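Side-chain contacts in uncharacterized protein (Pyrococcus abyssi, PDB 5IFF), which acts as a restriction DNA glycosylase, a tetramer that binds double-stranded DNA and probably excises adenine bases from its recognition sequence: residues S6-G10 / K11-R15; D48-L51 / R52-Y55; M75-L78 / A79-G83; T86-D89 / I90-L94; R174-R177 / R178-V182. The protein carries 2 engineered substitutions. All coordinates share one frame; numbering follows the deposited sequence.

Interaction 1 (S6-G10 / K11-R15)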
# COMPACT_ATOMS: atom_id res chain seq x y z
N SER A 6 -21.75 15.69 -14.08
CA SER A 6 -23.20 15.70 -14.21
C SER A 6 -23.63 16.61 -15.37
O SER A 6 -22.81 17.36 -15.89
CB SER A 6 -23.85 16.16 -12.91
OG SER A 6 -23.44 17.49 -12.62
N PHE A 7 -24.89 16.48 -15.79
CA PHE A 7 -25.50 17.44 -16.69
C PHE A 7 -26.36 18.40 -15.87
O PHE A 7 -27.26 17.95 -15.17
CB PHE A 7 -26.33 16.75 -17.79
CG PHE A 7 -27.10 17.72 -18.66
CD1 PHE A 7 -26.46 18.39 -19.70
CD2 PHE A 7 -28.44 18.00 -18.40
CE1 PHE A 7 -27.14 19.30 -20.48
CE2 PHE A 7 -29.14 18.92 -19.18
CZ PHE A 7 -28.49 19.58 -20.22
N GLU A 8 -26.08 19.70 -15.96
CA GLU A 8 -26.85 20.75 -15.27
C GLU A 8 -27.01 22.01 -16.12
O GLU A 8 -26.02 22.54 -16.64
CB GLU A 8 -26.18 21.17 -13.96
CG GLU A 8 -26.11 20.11 -12.94
CD GLU A 8 -25.12 20.43 -11.85
OE1 GLU A 8 -24.87 21.62 -11.54
OE2 GLU A 8 -24.60 19.45 -11.28
N ASN A 9 -28.24 22.49 -16.23
CA ASN A 9 -28.53 23.78 -16.86
C ASN A 9 -27.83 23.92 -18.20
O ASN A 9 -27.12 24.89 -18.44
CB ASN A 9 -28.12 24.92 -15.93
CG ASN A 9 -28.70 24.76 -14.52
OD1 ASN A 9 -27.96 24.71 -13.53
ND2 ASN A 9 -30.04 24.67 -14.43
N GLY A 10 -27.98 22.90 -19.05
CA GLY A 10 -27.43 22.96 -20.40
C GLY A 10 -25.94 22.75 -20.54
O GLY A 10 -25.40 22.94 -21.63
N LYS A 11 -25.24 22.36 -19.47
CA LYS A 11 -23.78 22.22 -19.50
C LYS A 11 -23.33 20.93 -18.84
O LYS A 11 -23.98 20.44 -17.93
CB LYS A 11 -23.06 23.38 -18.76
CG LYS A 11 -23.56 24.75 -19.18
CD LYS A 11 -22.79 25.85 -18.46
CE LYS A 11 -23.45 27.23 -18.82
NZ LYS A 11 -23.16 28.25 -17.76
N ILE A 12 -22.19 20.42 -19.28
CA ILE A 12 -21.58 19.30 -18.55
C ILE A 12 -20.78 19.95 -17.40
O ILE A 12 -20.01 20.87 -17.64
CB ILE A 12 -20.67 18.46 -19.43
CG1 ILE A 12 -21.47 17.82 -20.59
CG2 ILE A 12 -19.89 17.40 -18.60
CD1 ILE A 12 -22.79 17.22 -20.14
N VAL A 13 -21.00 19.49 -16.17
CA VAL A 13 -20.32 20.08 -15.02
C VAL A 13 -19.52 19.00 -14.29
O VAL A 13 -19.94 17.82 -14.25
CB VAL A 13 -21.36 20.72 -14.08
CG1 VAL A 13 -20.68 21.19 -12.79
CG2 VAL A 13 -22.08 21.90 -14.78
N VAL A 14 -18.32 19.33 -13.81
CA VAL A 14 -17.54 18.37 -13.01
C VAL A 14 -17.23 18.97 -11.66
O VAL A 14 -16.81 20.15 -11.57
CB VAL A 14 -16.25 17.97 -13.71
CG1 VAL A 14 -15.52 16.87 -12.90
CG2 VAL A 14 -16.59 17.39 -15.07
N ARG A 15 -17.46 18.19 -10.61
CA ARG A 15 -17.07 18.69 -9.29
C ARG A 15 -15.77 17.98 -8.86
O ARG A 15 -15.64 16.74 -8.97
CB ARG A 15 -18.20 18.50 -8.29
CG ARG A 15 -19.39 19.39 -8.60
CD ARG A 15 -20.50 19.27 -7.60
NE ARG A 15 -21.47 20.38 -7.66
CZ ARG A 15 -22.38 20.54 -8.62
NH1 ARG A 15 -22.46 19.66 -9.61
NH2 ARG A 15 -23.21 21.57 -8.58
O HOH W 1 -21.10 17.35 -10.87

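Interaction 2 (D48-L51 / R52-Y55)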
# COMPACT_ATOMS: atom_id res chain seq x y z
N ASP A 48 -4.13 38.19 -6.74
CA ASP A 48 -3.35 39.00 -7.65
C ASP A 48 -2.86 38.15 -8.80
O ASP A 48 -3.39 37.06 -9.00
CB ASP A 48 -2.17 39.62 -6.92
CG ASP A 48 -1.42 38.60 -6.09
OD1 ASP A 48 -1.39 37.40 -6.48
OD2 ASP A 48 -0.89 39.00 -5.03
N GLU A 49 -1.84 38.62 -9.52
CA GLU A 49 -1.26 37.91 -10.64
C GLU A 49 -0.89 36.45 -10.26
O GLU A 49 -0.96 35.60 -11.12
CB GLU A 49 -0.01 38.63 -11.17
CG GLU A 49 0.54 38.02 -12.47
CD GLU A 49 2.03 37.66 -12.41
OE1 GLU A 49 2.84 38.57 -12.13
OE2 GLU A 49 2.38 36.47 -12.64
N ASN A 50 -0.52 36.20 -9.01
CA ASN A 50 -0.08 34.85 -8.63
C ASN A 50 -1.20 33.81 -8.72
O ASN A 50 -0.90 32.65 -8.95
CB ASN A 50 0.53 34.83 -7.22
CG ASN A 50 1.79 35.66 -7.12
OD1 ASN A 50 2.74 35.45 -7.89
ND2 ASN A 50 1.79 36.63 -6.23
N LEU A 51 -2.47 34.20 -8.59
CA LEU A 51 -3.57 33.21 -8.72
C LEU A 51 -3.52 32.44 -10.04
O LEU A 51 -3.90 31.27 -10.11
CB LEU A 51 -4.96 33.87 -8.61
CG LEU A 51 -6.14 32.88 -8.46
CD1 LEU A 51 -5.93 31.85 -7.35
CD2 LEU A 51 -7.43 33.68 -8.23
N ARG A 52 -3.12 33.13 -11.11
CA ARG A 52 -3.17 32.53 -12.45
C ARG A 52 -2.14 31.43 -12.64
O ARG A 52 -2.18 30.74 -13.65
CB ARG A 52 -2.97 33.60 -13.53
CG ARG A 52 -1.52 33.98 -13.70
CD ARG A 52 -1.21 34.73 -14.99
NE ARG A 52 0.19 35.16 -14.98
CZ ARG A 52 0.81 35.73 -16.00
NH1 ARG A 52 2.09 36.09 -15.88
NH2 ARG A 52 0.17 35.95 -17.14
N ASP A 53 -1.18 31.30 -11.70
CA ASP A 53 -0.22 30.21 -11.74
C ASP A 53 -0.75 28.88 -11.14
O ASP A 53 -0.04 27.85 -11.15
CB ASP A 53 1.05 30.62 -11.00
CG ASP A 53 1.77 31.78 -11.67
OD1 ASP A 53 1.62 31.94 -12.91
OD2 ASP A 53 2.48 32.51 -10.96
N TYR A 54 -1.94 28.89 -10.56
CA TYR A 54 -2.46 27.66 -9.93
C TYR A 54 -3.50 26.94 -10.79
O TYR A 54 -4.41 27.57 -11.35
CB TYR A 54 -3.06 27.93 -8.57
CG TYR A 54 -2.00 28.39 -7.60
CD1 TYR A 54 -1.22 27.46 -6.93
CD2 TYR A 54 -1.72 29.75 -7.44
CE1 TYR A 54 -0.20 27.87 -6.06
CE2 TYR A 54 -0.71 30.18 -6.56
CZ TYR A 54 0.05 29.24 -5.88
OH TYR A 54 1.07 29.64 -5.02
N TYR A 55 -3.34 25.62 -10.88
CA TYR A 55 -4.23 24.79 -11.69
C TYR A 55 -4.67 23.57 -10.94
O TYR A 55 -3.95 23.05 -10.07
CB TYR A 55 -3.53 24.31 -12.97
CG TYR A 55 -3.06 25.42 -13.88
CD1 TYR A 55 -1.99 26.23 -13.52
CD2 TYR A 55 -3.68 25.63 -15.11
CE1 TYR A 55 -1.55 27.26 -14.36
CE2 TYR A 55 -3.24 26.66 -15.95
CZ TYR A 55 -2.17 27.44 -15.58
OH TYR A 55 -1.74 28.47 -16.41
O HOH W 2 -5.70 30.09 -11.87

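Interaction 3 (M75-L78 / A79-G83)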
# COMPACT_ATOMS: atom_id res chain seq x y z
N MET A 75 -18.51 12.34 -19.44
CA MET A 75 -18.68 13.68 -19.98
C MET A 75 -19.23 13.62 -21.41
O MET A 75 -20.20 14.31 -21.77
CB MET A 75 -17.34 14.41 -20.01
CG MET A 75 -16.87 14.76 -18.60
SD MET A 75 -15.12 15.18 -18.53
CE MET A 75 -14.81 16.23 -19.83
N VAL A 76 -18.55 12.84 -22.21
CA VAL A 76 -18.87 12.78 -23.64
C VAL A 76 -20.23 12.14 -23.90
O VAL A 76 -21.01 12.64 -24.72
CB VAL A 76 -17.73 12.03 -24.43
CG1 VAL A 76 -18.13 11.72 -25.89
CG2 VAL A 76 -16.47 12.93 -24.43
N ARG A 77 -20.55 11.05 -23.20
CA ARG A 77 -21.84 10.41 -23.45
C ARG A 77 -22.95 11.41 -23.04
O ARG A 77 -23.96 11.57 -23.74
CB ARG A 77 -21.98 9.07 -22.72
CG ARG A 77 -23.30 8.36 -23.06
CD ARG A 77 -23.46 7.01 -22.38
NE ARG A 77 -22.55 5.98 -22.91
CZ ARG A 77 -21.45 5.59 -22.28
NH1 ARG A 77 -20.68 4.65 -22.79
NH2 ARG A 77 -21.12 6.16 -21.13
N LEU A 78 -22.77 12.08 -21.90
CA LEU A 78 -23.78 13.07 -21.46
C LEU A 78 -23.82 14.25 -22.43
O LEU A 78 -24.91 14.73 -22.76
CB LEU A 78 -23.48 13.60 -20.04
CG LEU A 78 -23.81 12.69 -18.85
CD1 LEU A 78 -23.38 13.41 -17.55
CD2 LEU A 78 -25.28 12.23 -18.84
N ALA A 79 -22.64 14.70 -22.89
CA ALA A 79 -22.62 15.83 -23.84
C ALA A 79 -23.36 15.49 -25.15
O ALA A 79 -24.08 16.32 -25.74
CB ALA A 79 -21.17 16.22 -24.15
N HIS A 80 -23.15 14.28 -25.64
CA HIS A 80 -23.83 13.88 -26.86
C HIS A 80 -25.32 13.64 -26.63
O HIS A 80 -26.16 14.09 -27.42
CB HIS A 80 -23.16 12.63 -27.47
CG HIS A 80 -23.80 12.19 -28.73
ND1 HIS A 80 -23.86 12.99 -29.86
CD2 HIS A 80 -24.52 11.08 -29.03
CE1 HIS A 80 -24.53 12.36 -30.82
NE2 HIS A 80 -24.94 11.20 -30.33
N GLU A 81 -25.69 12.99 -25.52
CA GLU A 81 -27.12 12.84 -25.20
C GLU A 81 -27.87 14.18 -25.28
O GLU A 81 -29.02 14.23 -25.73
CB GLU A 81 -27.32 12.26 -23.80
CG GLU A 81 -26.87 10.84 -23.56
CD GLU A 81 -27.07 10.42 -22.10
OE1 GLU A 81 -28.05 10.91 -21.46
OE2 GLU A 81 -26.23 9.63 -21.59
N HIS A 82 -27.23 15.26 -24.85
CA HIS A 82 -27.89 16.54 -24.66
C HIS A 82 -27.58 17.53 -25.76
O HIS A 82 -27.86 18.69 -25.62
CB HIS A 82 -27.51 17.14 -23.27
CG HIS A 82 -28.24 16.46 -22.16
ND1 HIS A 82 -27.68 15.45 -21.41
CD2 HIS A 82 -29.54 16.50 -21.80
CE1 HIS A 82 -28.58 14.96 -20.58
NE2 HIS A 82 -29.73 15.57 -20.80
N GLY A 83 -26.94 17.06 -26.84
CA GLY A 83 -26.75 17.91 -28.00
C GLY A 83 -25.64 18.94 -27.83
O GLY A 83 -25.49 19.84 -28.64

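Interaction 4 (T86-D89 / I90-L94)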
# COMPACT_ATOMS: atom_id res chain seq x y z
N THR A 86 -22.15 17.34 -30.90
CA THR A 86 -23.10 17.02 -31.95
C THR A 86 -22.64 15.79 -32.73
O THR A 86 -21.50 15.34 -32.56
CB THR A 86 -23.26 18.17 -32.97
OG1 THR A 86 -21.98 18.41 -33.56
CG2 THR A 86 -23.78 19.46 -32.31
N TYR A 87 -23.52 15.28 -33.57
CA TYR A 87 -23.09 14.16 -34.42
C TYR A 87 -21.94 14.61 -35.27
O TYR A 87 -20.96 13.90 -35.41
CB TYR A 87 -24.24 13.69 -35.34
CG TYR A 87 -25.24 12.88 -34.59
CD1 TYR A 87 -25.07 11.51 -34.42
CD2 TYR A 87 -26.35 13.49 -34.03
CE1 TYR A 87 -25.99 10.75 -33.71
CE2 TYR A 87 -27.28 12.75 -33.32
CZ TYR A 87 -27.09 11.38 -33.16
OH TYR A 87 -28.02 10.64 -32.46
N ASN A 88 -22.07 15.84 -35.81
CA ASN A 88 -21.03 16.34 -36.67
C ASN A 88 -19.69 16.44 -35.92
O ASN A 88 -18.64 16.18 -36.50
CB ASN A 88 -21.41 17.69 -37.24
CG ASN A 88 -20.40 18.19 -38.23
OD1 ASN A 88 -20.38 17.78 -39.37
ND2 ASN A 88 -19.56 19.10 -37.81
N ASP A 89 -19.75 16.86 -34.65
CA ASP A 89 -18.54 16.91 -33.83
C ASP A 89 -17.90 15.51 -33.80
O ASP A 89 -16.66 15.35 -33.88
CB ASP A 89 -18.86 17.34 -32.40
CG ASP A 89 -19.19 18.83 -32.28
OD1 ASP A 89 -18.82 19.65 -33.14
OD2 ASP A 89 -19.85 19.18 -31.28
N ILE A 90 -18.74 14.48 -33.61
CA ILE A 90 -18.22 13.11 -33.45
C ILE A 90 -17.63 12.64 -34.79
O ILE A 90 -16.54 12.04 -34.82
CB ILE A 90 -19.30 12.12 -32.93
CG1 ILE A 90 -19.58 12.44 -31.45
CG2 ILE A 90 -18.80 10.67 -32.91
CD1 ILE A 90 -20.85 11.77 -30.96
N TYR A 91 -18.32 12.95 -35.90
CA TYR A 91 -17.79 12.55 -37.21
C TYR A 91 -16.43 13.17 -37.49
O TYR A 91 -15.55 12.55 -38.11
CB TYR A 91 -18.74 12.93 -38.35
CG TYR A 91 -20.14 12.41 -38.22
CD1 TYR A 91 -20.41 11.20 -37.55
CD2 TYR A 91 -21.20 13.12 -38.79
CE1 TYR A 91 -21.77 10.73 -37.48
CE2 TYR A 91 -22.49 12.68 -38.72
CZ TYR A 91 -22.77 11.49 -38.05
OH TYR A 91 -24.10 11.13 -38.00
N GLU A 92 -16.27 14.45 -37.09
CA GLU A 92 -14.98 15.13 -37.22
C GLU A 92 -13.88 14.47 -36.37
O GLU A 92 -12.74 14.36 -36.77
CB GLU A 92 -15.10 16.61 -36.81
CG GLU A 92 -15.87 17.47 -37.80
CD GLU A 92 -15.15 17.63 -39.14
OE1 GLU A 92 -14.00 18.11 -39.16
OE2 GLU A 92 -15.75 17.26 -40.17
N LEU A 93 -14.23 14.02 -35.20
CA LEU A 93 -13.24 13.33 -34.39
C LEU A 93 -12.88 11.96 -34.99
O LEU A 93 -11.72 11.54 -34.94
CB LEU A 93 -13.75 13.17 -32.97
CG LEU A 93 -13.74 14.47 -32.19
CD1 LEU A 93 -14.67 14.36 -30.99
CD2 LEU A 93 -12.30 14.75 -31.80
N LEU A 94 -13.88 11.25 -35.51
CA LEU A 94 -13.59 9.94 -36.17
C LEU A 94 -12.69 10.14 -37.39
O LEU A 94 -11.77 9.31 -37.65
CB LEU A 94 -14.89 9.23 -36.54
CG LEU A 94 -15.73 8.73 -35.34
CD1 LEU A 94 -17.07 8.17 -35.88
CD2 LEU A 94 -14.98 7.70 -34.54

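Interaction 5 (R174-R177 / R178-V182)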
# COMPACT_ATOMS: atom_id res chain seq x y z
N ARG A 174 -9.35 33.51 -1.08
CA ARG A 174 -10.22 32.65 -0.29
C ARG A 174 -9.40 31.49 0.29
O ARG A 174 -8.47 31.01 -0.38
CB ARG A 174 -11.35 32.13 -1.20
CG ARG A 174 -12.36 31.26 -0.51
CD ARG A 174 -13.70 31.30 -1.17
NE ARG A 174 -13.85 30.35 -2.27
CZ ARG A 174 -13.94 29.03 -2.11
NH1 ARG A 174 -13.86 28.51 -0.88
NH2 ARG A 174 -14.10 28.25 -3.18
N VAL A 175 -9.73 31.01 1.49
CA VAL A 175 -9.14 29.74 1.94
C VAL A 175 -10.08 28.51 1.76
O VAL A 175 -11.19 28.46 2.28
CB VAL A 175 -8.68 29.80 3.42
CG1 VAL A 175 -9.84 29.96 4.38
CG2 VAL A 175 -7.88 28.56 3.77
N ALA A 176 -9.62 27.53 1.00
CA ALA A 176 -10.40 26.30 0.75
C ALA A 176 -10.90 25.64 2.06
O ALA A 176 -10.15 25.51 3.01
CB ALA A 176 -9.59 25.32 -0.05
N ARG A 177 -12.18 25.29 2.11
CA ARG A 177 -12.75 24.61 3.28
C ARG A 177 -12.21 23.17 3.36
O ARG A 177 -11.61 22.67 2.41
CB ARG A 177 -14.29 24.57 3.19
CG ARG A 177 -14.96 25.90 2.85
CD ARG A 177 -15.23 26.70 4.11
NE ARG A 177 -15.98 27.92 3.83
CZ ARG A 177 -16.64 28.63 4.74
NH1 ARG A 177 -16.66 28.24 6.01
NH2 ARG A 177 -17.30 29.73 4.38
N ARG A 178 -12.43 22.52 4.50
CA ARG A 178 -12.09 21.12 4.67
C ARG A 178 -12.85 20.27 3.64
O ARG A 178 -14.07 20.38 3.53
CB ARG A 178 -12.41 20.65 6.08
CG ARG A 178 -11.80 19.29 6.45
CD ARG A 178 -12.06 18.96 7.90
NE ARG A 178 -12.33 20.17 8.68
CZ ARG A 178 -11.38 20.93 9.24
NH1 ARG A 178 -10.10 20.62 9.09
NH2 ARG A 178 -11.72 22.01 9.93
N ASN A 179 -12.13 19.45 2.89
CA ASN A 179 -12.74 18.62 1.84
C ASN A 179 -13.52 19.45 0.80
O ASN A 179 -14.52 19.00 0.24
CB ASN A 179 -13.66 17.57 2.46
CG ASN A 179 -12.95 16.70 3.48
OD1 ASN A 179 -11.81 16.28 3.26
ND2 ASN A 179 -13.61 16.42 4.60
N GLU A 180 -13.04 20.66 0.54
CA GLU A 180 -13.71 21.52 -0.42
C GLU A 180 -13.79 20.87 -1.80
O GLU A 180 -12.82 20.32 -2.30
CB GLU A 180 -12.99 22.87 -0.53
CG GLU A 180 -13.52 23.74 -1.67
CD GLU A 180 -14.00 25.10 -1.20
OE1 GLU A 180 -13.65 25.46 -0.06
OE2 GLU A 180 -14.72 25.78 -1.98
N VAL A 181 -14.97 20.99 -2.41
CA VAL A 181 -15.18 20.58 -3.77
C VAL A 181 -15.62 21.80 -4.64
O VAL A 181 -16.49 22.55 -4.22
CB VAL A 181 -16.24 19.48 -3.79
CG1 VAL A 181 -16.76 19.29 -5.16
CG2 VAL A 181 -15.64 18.16 -3.18
N VAL A 182 -14.99 22.01 -5.80
CA VAL A 182 -15.34 23.16 -6.63
C VAL A 182 -16.02 22.67 -7.89
O VAL A 182 -15.99 21.47 -8.20
CB VAL A 182 -14.12 24.02 -7.02
CG1 VAL A 182 -13.49 24.62 -5.74
CG2 VAL A 182 -13.13 23.17 -7.84

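Interaction 1 (S6-G10 / K11-R15)
Glu8 lays its carboxylate against the edge of the Arg15 guanidinium, the two side chains crossing at about a right angle with their planes 32° apart. The salt bridge is uneven: Arg15 NH1 reaches the syn lone pair of Glu8 OE2 at 2.7 Å, close to the guanidinium plane, while Arg15 NH2 makes a weak bond to Glu8 OE1 at 3.4 Å. Glu8 OE2 also accepts from Ser6 OG at 2.6 Å, met from above the carboxylate plane. Ser6 OG sits between its own N and carbonyl carbon (chi1 62°), which lifts the hydroxyl toward Glu8; a water bridges it to Arg15 NH1, giving to the hydroxyl and accepting from the arginine. Beneath this polar group Val13 shares the face with Ser6 and Glu8, its CB 4.1 Å from Ser6 OG. On the other face Ile12 CD1 touches the edge of the Phe7 ring in its plane, 3.9 Å from Phe7 CD1; the ring also stacks on His82.

Backbone bonds pair Ser6 with Val13 and Glu8 with Lys11, closing an antiparallel beta hairpin through a type I' turn, with Asn9 and Gly10 at its corners. Lys11 NZ forms a salt bridge with Glu185 on the adjoining strand 181-186. Two strong donors on one carboxylate oxygen probably keep Glu8 ionised and limit its rotation.

Interaction 2 (D48-L51 / R52-Y55)
Glu49 and Arg52, three residues apart, form the charged part of this turn. Their salt bridge is loose: Arg52 NH1 lies 3.3 Å from Glu49 OE2, and Arg52 NE makes a weak bond to the same oxygen. The carboxylate and guanidinium planes stand 81° apart, and NH1 meets OE2 from well above the carboxylate plane. Arg52 CG lies between its own N and carbonyl carbon (chi1 79°), bringing CG to 3.1 Å from Glu49 O and sending the extended chain across Glu49 at a slant. Arg52 NH1 has a second, weak partner in Asn32 OD1. Asp53 OD2 is 4.3 Å from Glu49 OE2, a like charge that the arginine probably offsets.

The backbone bonds have the i to i+3 spacing of a 3-10 turn: Arg52 N to Glu49 O, Asp53 N to Asn50 O at 3.1 Å, and Tyr54 N to Leu51 O. At its start Asp48 OD1 accepts from Asn50 N at 2.9 Å, making an Asx turn. A water donates to both Leu51 O and Tyr54 O, bridging the exit from the turn.

Among the nonbonded contacts, Tyr54 holds its ring edge to Leu51 O, and its CD2 comes within 3.4 Å of Asn50 O.

The 3-10 segment leads directly into strand 54-59, which pairs with strands 25-29 and 154-163. Asp53 OD1 accepts from Asn32 N in the loop after strand 25-29, Leu51 packs on Thr165 and Ala172, and Tyr55 meets Phe140 and touches Cys161 and Pro163 on strand 154-163.

Interaction 3 (M75-L78 / A79-G83)
Residues 75-81 form the last turns of helix 72-81, and His82 and Gly83 lead out of it. The segments are joined by i to i+4 bonds, three of them within the helix: Ala79 N to Met75 O, His80 N to Val76 O, and Glu81 N to Arg77 O at 2.9 Å. His82 N to Leu78 O is the fourth.

Leu78 O takes two donors from one residue. His82 N and His82 ND1 each lie 3.2 Å from Leu78 O and approach it from opposite faces of the carbonyl plane. With CG anti to the carbonyl carbon (chi1 -76°), the imidazole is carried back beside Leu78 O, which lies near the ring plane; the bond implies a proton on ND1.

Glu81 runs back along the helix: its CG is 3.0 Å from Arg77 O, and OE2 rests 3.5 Å from Arg77 CG. This is contact with the aliphatic stem, since Arg77 NE and Glu81 OE2 stay 5.3 Å apart. The guanidinium instead bends away to Tyr68 O. Leu78 CD2 lies 3.9 Å from Glu81 OE2.

His80 ND1 bonds to Leu85 O beyond the turn. Met75 lies about 4 Å, between side chains, from Ile60, a residue of the adenine site, which holds no adenine in this chain. This is a helix C-terminus whose first non-helical residue binds one last-turn carbonyl through backbone and ring, followed by a glycine of positive phi (77°).

Interaction 4 (T86-D89 / I90-L94)
Tyr91 lays one ring face over Tyr87 O, with the oxygen 3.3 Å above the ring plane and offset toward the rim. This is the close part of the outer surface: Tyr87 O also accepts from Tyr91 N at 2.8 Å, as Thr86 O, Asn88 O and Asp89 O do from Ile90 N, Glu92 N and Leu93 N, and the far end of the ring reaches Tyr87 CB, 3.8 Å from Tyr91 CZ. The tyrosines cross at a slant, without stacking. Tyr91 CG is anti to its carbonyl carbon (chi1 -56°), which carries the ring back toward the helix start and over the preceding turn. Tyr87 swings its own ring away to meet His80 edge-to-face.

The first turn is held by a capping box, the reciprocal N-terminal closure of helix 87-99. Asp89 N donates to Thr86 OG1 at 2.9 Å, and Thr86 N donates to Asp89 OD2 at 3.0 Å in a nearly straight bond of 172°, from above the carboxylate plane. Asp89 OD1 has a long, weak ion pair with Lys192. The negative carboxylate at the helix start is probably favoured by the helix dipole.

On the buried side, Ile90 and Leu93 pack against helix 203-216, and Leu93 also touches helix 188-201. The exposed side is looser: Asn88 and Glu92 lie side by side, pointing the same way with their planes 21° apart, yet their nearest approach is Asn88 ND2 to Glu92 CG at 4.0 Å.

Interaction 5 (R174-R177 / R178-V182)
Glu180 and Arg174 reach toward each other from opposite directions and meet end-on. Arg174 NH2 bonds to Glu180 OE2 at 2.8 Å, and Arg174 NH1 bonds to both oxygens, 3.2 Å from Glu180 OE1 and 3.1 Å from Glu180 OE2. The carboxylate lies at the edge of the guanidinium, but the planes are turned 35° apart, and both nitrogens approach Glu180 OE2 from the same face of its plane.

Arg174 leaves the backbone with CG anti to N (chi1 -178°), then bends at chi3, turning the guanidinium across to the glutamate. Two further bonds fix that pose: Arg174 NE donates to Ser170 O and NH2 to Pro169 O. Glu180 likewise starts anti to its backbone N but bends at chi2 (123°), which brings the carboxylate back beside the backbone of Arg177, the first residue of the turn. There Glu180 OE1 also accepts from Arg177 N, a short, nearly straight bond of 2.6 Å, met nearly along the C-O axis. Arg177 CG flanks the same oxygen at 3.2 Å.

Each carboxylate oxygen thus takes two donors, which satisfies the buried acid and probably favours its ionised form. The bound DNA is near, about 5 Å away between nearest atoms.

Glu180 N donates to Arg177 O at 3.1 Å; Asn179 OD1 accepts from Arg20 NE. The result is a type II beta turn with Arg178 and Asn179 at the corners, whose last-residue acid is bound by the incoming loop's arginine and by the first residue's amide, just ahead of strand 181-186.

How the interactions relate
Interactions 1, 3 and 4 form a connected row. The hairpin of interaction 1 meets the helix end of interaction 3, with centres about 10 Å apart, through Phe7 CE1 on His82 CG at 3.5 Å and Ile12 CD1 on Leu78 CB at 3.7 Å. Interaction 4 follows about 12 Å further, centre to centre, where His80 ND1 touches Ile90 CD1 at 3.4 Å. Interaction 5 joins interaction 1 through neighbouring strands 11-17 and 181-186. Interaction 2 touches none of the others. By nearest atoms, interactions 5 and 2 lie about 5 and 6 Å from the DNA, whereas interaction 3 lies closest to the adenine-site residue Ile60.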